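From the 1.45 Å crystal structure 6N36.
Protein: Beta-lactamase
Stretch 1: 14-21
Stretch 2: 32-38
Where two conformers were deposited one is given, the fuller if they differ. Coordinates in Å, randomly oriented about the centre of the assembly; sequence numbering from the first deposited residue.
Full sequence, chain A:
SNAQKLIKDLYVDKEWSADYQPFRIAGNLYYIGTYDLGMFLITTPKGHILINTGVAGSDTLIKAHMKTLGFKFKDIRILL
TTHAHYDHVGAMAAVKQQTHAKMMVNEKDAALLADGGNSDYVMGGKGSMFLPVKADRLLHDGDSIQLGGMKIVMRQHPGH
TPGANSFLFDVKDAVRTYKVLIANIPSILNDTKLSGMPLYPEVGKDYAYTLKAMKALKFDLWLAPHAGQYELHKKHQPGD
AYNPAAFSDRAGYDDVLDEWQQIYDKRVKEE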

# COMPACT_ATOMS: atom_id res chain seq x y z
N LYS A 14 -1.37 17.40 6.10
CA LYS A 14 -2.32 18.06 5.17
C LYS A 14 -2.28 17.36 3.80
O LYS A 14 -3.35 17.27 3.12
CB LYS A 14 -1.99 19.56 5.08
CG LYS A 14 -0.74 19.87 4.26
CD LYS A 14 -0.45 21.39 4.13
CE LYS A 14 0.80 21.76 4.90
NZ LYS A 14 1.99 20.98 4.48
N GLU A 15 -1.11 16.84 3.37
CA GLU A 15 -1.01 16.20 2.03
C GLU A 15 -1.72 14.83 2.03
O GLU A 15 -2.08 14.31 0.92
CB GLU A 15 0.46 16.06 1.64
CG GLU A 15 1.13 17.40 1.43
CD GLU A 15 2.52 17.33 0.81
OE1 GLU A 15 3.06 16.20 0.70
OE2 GLU A 15 3.05 18.40 0.40
N TRP A 16 -1.98 14.26 3.20
CA TRP A 16 -2.69 12.94 3.27
C TRP A 16 -4.14 13.11 2.83
O TRP A 16 -4.73 12.15 2.30
CB TRP A 16 -2.64 12.36 4.68
CG TRP A 16 -1.30 11.84 5.07
CD1 TRP A 16 -0.14 11.89 4.36
CD2 TRP A 16 -0.99 11.26 6.34
NE1 TRP A 16 0.88 11.37 5.11
CE2 TRP A 16 0.38 10.92 6.31
CE3 TRP A 16 -1.73 11.00 7.50
CZ2 TRP A 16 1.02 10.36 7.42
CZ3 TRP A 16 -1.11 10.41 8.58
CH2 TRP A 16 0.25 10.13 8.54
N SER A 17 -4.73 14.24 3.14
CA SER A 17 -6.18 14.50 2.95
C SER A 17 -6.41 15.38 1.71
O SER A 17 -7.57 15.53 1.31
CB SER A 17 -6.75 15.12 4.21
OG SER A 17 -6.89 14.11 5.21
N ALA A 18 -5.34 15.95 1.14
CA ALA A 18 -5.43 16.91 -0.00
C ALA A 18 -5.94 16.17 -1.24
O ALA A 18 -5.43 15.10 -1.58
CB ALA A 18 -4.10 17.55 -0.30
N ASP A 19 -6.88 16.76 -1.94
CA ASP A 19 -7.46 16.11 -3.14
C ASP A 19 -6.41 16.07 -4.24
O ASP A 19 -5.44 16.86 -4.26
CB ASP A 19 -8.75 16.81 -3.57
CG ASP A 19 -9.68 15.98 -4.42
OD1 ASP A 19 -9.39 14.78 -4.69
OD2 ASP A 19 -10.67 16.55 -4.84
N TYR A 20 -6.55 15.08 -5.11
CA TYR A 20 -5.71 14.91 -6.30
C TYR A 20 -6.59 14.32 -7.40
O TYR A 20 -7.33 13.37 -7.08
CB TYR A 20 -4.49 14.06 -5.93
CG TYR A 20 -3.45 14.09 -7.01
CD1 TYR A 20 -2.59 15.17 -7.12
CD2 TYR A 20 -3.34 13.09 -7.96
CE1 TYR A 20 -1.65 15.24 -8.13
CE2 TYR A 20 -2.40 13.13 -8.97
CZ TYR A 20 -1.54 14.21 -9.06
OH TYR A 20 -0.63 14.35 -10.06
N GLN A 21 -6.40 14.78 -8.63
CA GLN A 21 -7.17 14.33 -9.82
C GLN A 21 -6.84 12.86 -10.06
O GLN A 21 -5.70 12.53 -10.32
CB GLN A 21 -6.75 15.19 -11.03
CG GLN A 21 -7.54 14.93 -12.30
CD GLN A 21 -7.29 15.89 -13.45
OE1 GLN A 21 -7.42 15.52 -14.61
NE2 GLN A 21 -6.92 17.13 -13.16
N ILE A 32 -6.30 6.59 -7.49
CA ILE A 32 -7.50 7.24 -6.92
C ILE A 32 -7.21 7.79 -5.51
O ILE A 32 -8.15 8.03 -4.75
CB ILE A 32 -8.71 6.30 -6.92
CG1 ILE A 32 -8.50 5.00 -6.11
CG2 ILE A 32 -9.11 6.01 -8.35
CD1 ILE A 32 -9.80 4.27 -5.86
N GLY A 33 -5.95 7.99 -5.19
CA GLY A 33 -5.53 8.43 -3.86
C GLY A 33 -5.56 9.93 -3.70
O GLY A 33 -6.16 10.64 -4.48
N THR A 34 -4.86 10.38 -2.67
CA THR A 34 -4.76 11.81 -2.36
C THR A 34 -3.42 12.35 -2.86
O THR A 34 -2.66 11.66 -3.57
CB THR A 34 -4.97 12.02 -0.86
OG1 THR A 34 -3.94 11.32 -0.17
CG2 THR A 34 -6.34 11.59 -0.41
N TYR A 35 -3.13 13.62 -2.55
CA TYR A 35 -1.83 14.18 -2.98
C TYR A 35 -0.70 13.26 -2.51
O TYR A 35 0.24 13.09 -3.27
CB TYR A 35 -1.68 15.63 -2.49
CG TYR A 35 -0.48 16.34 -3.07
CD1 TYR A 35 -0.56 16.99 -4.29
CD2 TYR A 35 0.72 16.39 -2.39
CE1 TYR A 35 0.54 17.63 -4.85
CE2 TYR A 35 1.84 16.99 -2.93
CZ TYR A 35 1.74 17.62 -4.16
OH TYR A 35 2.83 18.22 -4.72
N ASP A 36 -0.72 12.77 -1.27
CA ASP A 36 0.39 11.98 -0.71
C ASP A 36 0.03 10.50 -0.67
O ASP A 36 0.97 9.65 -0.80
CB ASP A 36 0.84 12.46 0.66
CG ASP A 36 2.12 11.77 1.06
OD1 ASP A 36 3.11 11.89 0.28
OD2 ASP A 36 2.12 11.10 2.11
N LEU A 37 -1.20 10.14 -0.35
CA LEU A 37 -1.48 8.70 -0.03
C LEU A 37 -1.95 7.96 -1.27
O LEU A 37 -3.02 8.25 -1.85
CB LEU A 37 -2.53 8.60 1.08
CG LEU A 37 -2.12 9.15 2.43
CD1 LEU A 37 -3.24 8.94 3.42
CD2 LEU A 37 -0.83 8.51 2.92
N GLY A 38 -1.20 6.91 -1.59
CA GLY A 38 -1.41 6.09 -2.77
C GLY A 38 -2.54 5.09 -2.50
O GLY A 38 -2.47 4.33 -1.54
O HOH W 1 3.47 14.30 -1.14
O HOH W 2 3.79 11.33 4.65
O HOH W 3 -6.71 10.62 -7.19

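The apolar part of the contact is built from separate pairs of side chains. W16 and L37 form the first: L37 CD2 lies 3.9 Å from the centroid of the five-membered ring of W16 and only 17° off the ring normal, so a methyl group sits squarely over the indole face in a CH-pi contact. The other methyl, L37 CD1, packs 3.7 Å from W16 CB, and the leucine thus covers both the ring and the base of the tryptophan side chain. Y35, in the t rotamer, supplies the second group. Its CB lies 3.8 Å from A18 CB, and its CD1 approaches Y20 CD1 at 3.9 Å, the two tyrosine rings meeting obliquely. Y20, buried and with its CA-to-CB bond directed toward the other stretch, also sets its CB 3.7 Å from T34 C.

Three hydrogen bonds pin the backbone of stretch 1 between these groups, and every acceptor is a main-chain carbonyl. Y35 N donates to A18 O (2.9 Å, 160°), a nearly straight bond; D36 N donates to E15 O (3.0 Å) at a more bent 137°. The third bond comes from a side chain: T34 OG1 donates to W16 O at 2.7 Å. The same hydroxyl oxygen accepts from L37 N (L37 N to T34 OG1, 3.0 Å), so one side chain both holds the turn of its own stretch and ties it to the other. T34 N donates to L37 O at 2.9 Å, closing that turn from the backbone side. G33 fits beside it: an ideal CB there would fall 2.1 Å from L37 O, a clash within its own stretch.

Toward the polar edge, water takes over. The acidic groups of E15 and D36 come close, with E15 OE1 4.3 Å from D36 OD1; water 1 donates to both, at 2.7 Å to E15 OE1 and 2.8 Å to D36 OD1, bridging two like charges that cannot pair directly. D36 OD2 lies near the plane of the indole at its edge, 3.3 Å from W16 NE1. Water 2 links the same two groups, accepting from W16 NE1 at 2.9 Å and donating to D36 OD2 at 3.0 Å. At the other end of the contact, Y20 O and G33 O stand 3.9 Å apart, two acceptors without a proton to share; water 3 donates to each, 2.8 Å from Y20 O and 2.8 Å from G33 O.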